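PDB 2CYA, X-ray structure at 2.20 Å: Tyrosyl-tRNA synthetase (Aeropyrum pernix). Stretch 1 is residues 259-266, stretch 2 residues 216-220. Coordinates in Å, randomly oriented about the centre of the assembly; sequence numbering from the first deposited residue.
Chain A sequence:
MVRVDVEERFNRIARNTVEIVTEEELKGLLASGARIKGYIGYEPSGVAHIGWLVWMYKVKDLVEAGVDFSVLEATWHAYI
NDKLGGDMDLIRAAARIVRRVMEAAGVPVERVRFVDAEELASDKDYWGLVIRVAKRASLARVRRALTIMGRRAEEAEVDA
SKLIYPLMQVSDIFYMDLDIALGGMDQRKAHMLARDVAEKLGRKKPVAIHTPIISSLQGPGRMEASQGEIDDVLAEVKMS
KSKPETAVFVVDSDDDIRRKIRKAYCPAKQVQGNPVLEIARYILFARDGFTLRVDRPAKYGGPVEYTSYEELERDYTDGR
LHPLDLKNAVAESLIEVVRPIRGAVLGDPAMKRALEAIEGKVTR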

# COMPACT_ATOMS: atom_id res chain seq x y z
N ARG A 259 -32.30 -30.61 5.10
CA ARG A 259 -31.26 -31.57 4.75
C ARG A 259 -29.94 -31.22 5.43
O ARG A 259 -29.35 -32.04 6.14
CB ARG A 259 -31.04 -31.62 3.23
CG ARG A 259 -29.94 -32.61 2.78
CD ARG A 259 -29.30 -32.13 1.49
NE ARG A 259 -30.32 -31.57 0.61
CZ ARG A 259 -30.21 -30.42 -0.06
NH1 ARG A 259 -31.23 -30.02 -0.82
NH2 ARG A 259 -29.12 -29.68 0.02
N LYS A 260 -29.48 -29.99 5.21
CA LYS A 260 -28.22 -29.53 5.79
C LYS A 260 -28.19 -29.63 7.30
O LYS A 260 -27.18 -30.01 7.87
CB LYS A 260 -27.93 -28.09 5.35
CG LYS A 260 -27.66 -27.95 3.86
CD LYS A 260 -27.37 -26.49 3.50
CE LYS A 260 -27.17 -26.30 2.01
NZ LYS A 260 -26.69 -24.91 1.74
N ILE A 261 -29.29 -29.28 7.96
CA ILE A 261 -29.32 -29.37 9.42
C ILE A 261 -29.38 -30.84 9.88
O ILE A 261 -28.71 -31.23 10.84
CB ILE A 261 -30.52 -28.59 9.99
CG1 ILE A 261 -30.35 -27.09 9.68
CG2 ILE A 261 -30.64 -28.84 11.48
CD1 ILE A 261 -29.06 -26.48 10.19
N ARG A 262 -30.18 -31.64 9.20
CA ARG A 262 -30.32 -33.06 9.53
C ARG A 262 -28.95 -33.76 9.49
O ARG A 262 -28.62 -34.55 10.35
CB ARG A 262 -31.31 -33.72 8.56
CG ARG A 262 -31.61 -35.19 8.82
CD ARG A 262 -32.78 -35.67 7.95
NE ARG A 262 -32.51 -35.54 6.52
CZ ARG A 262 -33.22 -34.81 5.67
NH1 ARG A 262 -34.29 -34.13 6.09
NH2 ARG A 262 -32.87 -34.75 4.40
N LYS A 263 -28.15 -33.43 8.48
CA LYS A 263 -26.82 -34.02 8.32
C LYS A 263 -25.72 -33.34 9.16
O LYS A 263 -24.57 -33.78 9.16
CB LYS A 263 -26.40 -33.94 6.85
CG LYS A 263 -27.26 -34.76 5.89
CD LYS A 263 -26.75 -34.58 4.47
CE LYS A 263 -27.39 -35.58 3.51
NZ LYS A 263 -26.89 -35.40 2.10
N ALA A 264 -26.07 -32.27 9.86
CA ALA A 264 -25.09 -31.51 10.65
C ALA A 264 -24.42 -32.22 11.83
O ALA A 264 -25.03 -33.01 12.53
CB ALA A 264 -25.73 -30.21 11.14
N TYR A 265 -23.15 -31.89 12.04
CA TYR A 265 -22.39 -32.44 13.16
C TYR A 265 -23.10 -31.96 14.43
O TYR A 265 -23.32 -30.77 14.60
CB TYR A 265 -20.97 -31.90 13.13
CG TYR A 265 -20.07 -32.39 14.25
CD1 TYR A 265 -19.81 -33.76 14.41
CD2 TYR A 265 -19.45 -31.49 15.11
CE1 TYR A 265 -18.94 -34.21 15.40
CE2 TYR A 265 -18.59 -31.93 16.11
CZ TYR A 265 -18.33 -33.29 16.25
OH TYR A 265 -17.48 -33.72 17.23
N CYS A 266 -23.47 -32.89 15.31
CA CYS A 266 -24.18 -32.54 16.53
C CYS A 266 -23.99 -33.61 17.63
O CYS A 266 -24.92 -34.34 17.97
CB CYS A 266 -25.67 -32.36 16.21
SG CYS A 266 -26.68 -31.76 17.57
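Stretch 2 216-220: SLQGP

Residues 216-220 form an irregular segment, with neither helix nor strand, that packs against Lys-260 to Tyr-265, a run that is helical at its start and reaches the loop residues Ala-264 and Tyr-265. The two segments run in roughly the same direction here: Leu-217 lies nearest Ala-264 (CA to CA, 4.7 Å) and Gly-219 nearest Tyr-265 (CA to CA, 5.0 Å). Ser-216 makes no contact with stretch 1; Ser-216 OG instead accepts weak hydrogen bonds from Gln-218 N (3.3 Å) and Gln-218 NE2 (2.8 Å). Leu-217 (phi/psi -72/-19°) is the centre of the contact. Its side chain, in the mt rotamer, places CD1 3.7 Å from CB of Lys-260, while CD2 lies 4.0 Å from CB of Ala-264 and 4.2 Å from CD1 of Ile-261. Its carbonyl O accepts a nearly linear hydrogen bond from N of Tyr-265 (2.8 Å, 171°) and also receives a CA-H...O contact from CA of Ala-264 (3.4 Å). Gln-218 directs its CA-to-CB bond away, yet its backbone O approaches CB of Tyr-265 at 3.3 Å. Gly-219 follows at phi/psi 162/-117°, a conformation that calls for glycine; its CA sits 3.6 Å from CB of Tyr-265 and lies obliquely to the aromatic ring. At Pro-220 the segment leaves the contact.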

# COMPACT_ATOMS: atom_id res chain seq x y z
N SER A 216 -18.71 -24.80 10.71
CA SER A 216 -19.20 -25.52 9.54
C SER A 216 -20.15 -26.60 10.03
O SER A 216 -19.97 -27.13 11.13
CB SER A 216 -18.01 -26.18 8.82
OG SER A 216 -18.45 -26.95 7.72
N LEU A 217 -21.16 -26.93 9.24
CA LEU A 217 -22.10 -27.97 9.63
C LEU A 217 -21.44 -29.35 9.53
O LEU A 217 -21.90 -30.31 10.14
CB LEU A 217 -23.35 -27.95 8.73
CG LEU A 217 -24.22 -26.69 8.67
CD1 LEU A 217 -25.23 -26.84 7.55
CD2 LEU A 217 -24.91 -26.45 10.00
N GLN A 218 -20.35 -29.45 8.77
CA GLN A 218 -19.65 -30.72 8.58
C GLN A 218 -19.11 -31.36 9.86
O GLN A 218 -19.49 -32.49 10.19
CB GLN A 218 -18.51 -30.55 7.56
CG GLN A 218 -17.34 -29.69 8.01
CD GLN A 218 -16.42 -29.30 6.85
OE1 GLN A 218 -16.08 -30.13 6.01
NE2 GLN A 218 -16.01 -28.03 6.82
N GLY A 219 -18.25 -30.66 10.59
CA GLY A 219 -17.72 -31.23 11.81
C GLY A 219 -16.45 -30.60 12.35
O GLY A 219 -16.46 -29.42 12.72
N PRO A 220 -15.34 -31.36 12.42
CA PRO A 220 -14.05 -30.88 12.92
C PRO A 220 -13.63 -29.52 12.36
O PRO A 220 -13.09 -29.43 11.25
CB PRO A 220 -13.09 -32.00 12.51
CG PRO A 220 -13.96 -33.22 12.61
CD PRO A 220 -15.24 -32.75 11.95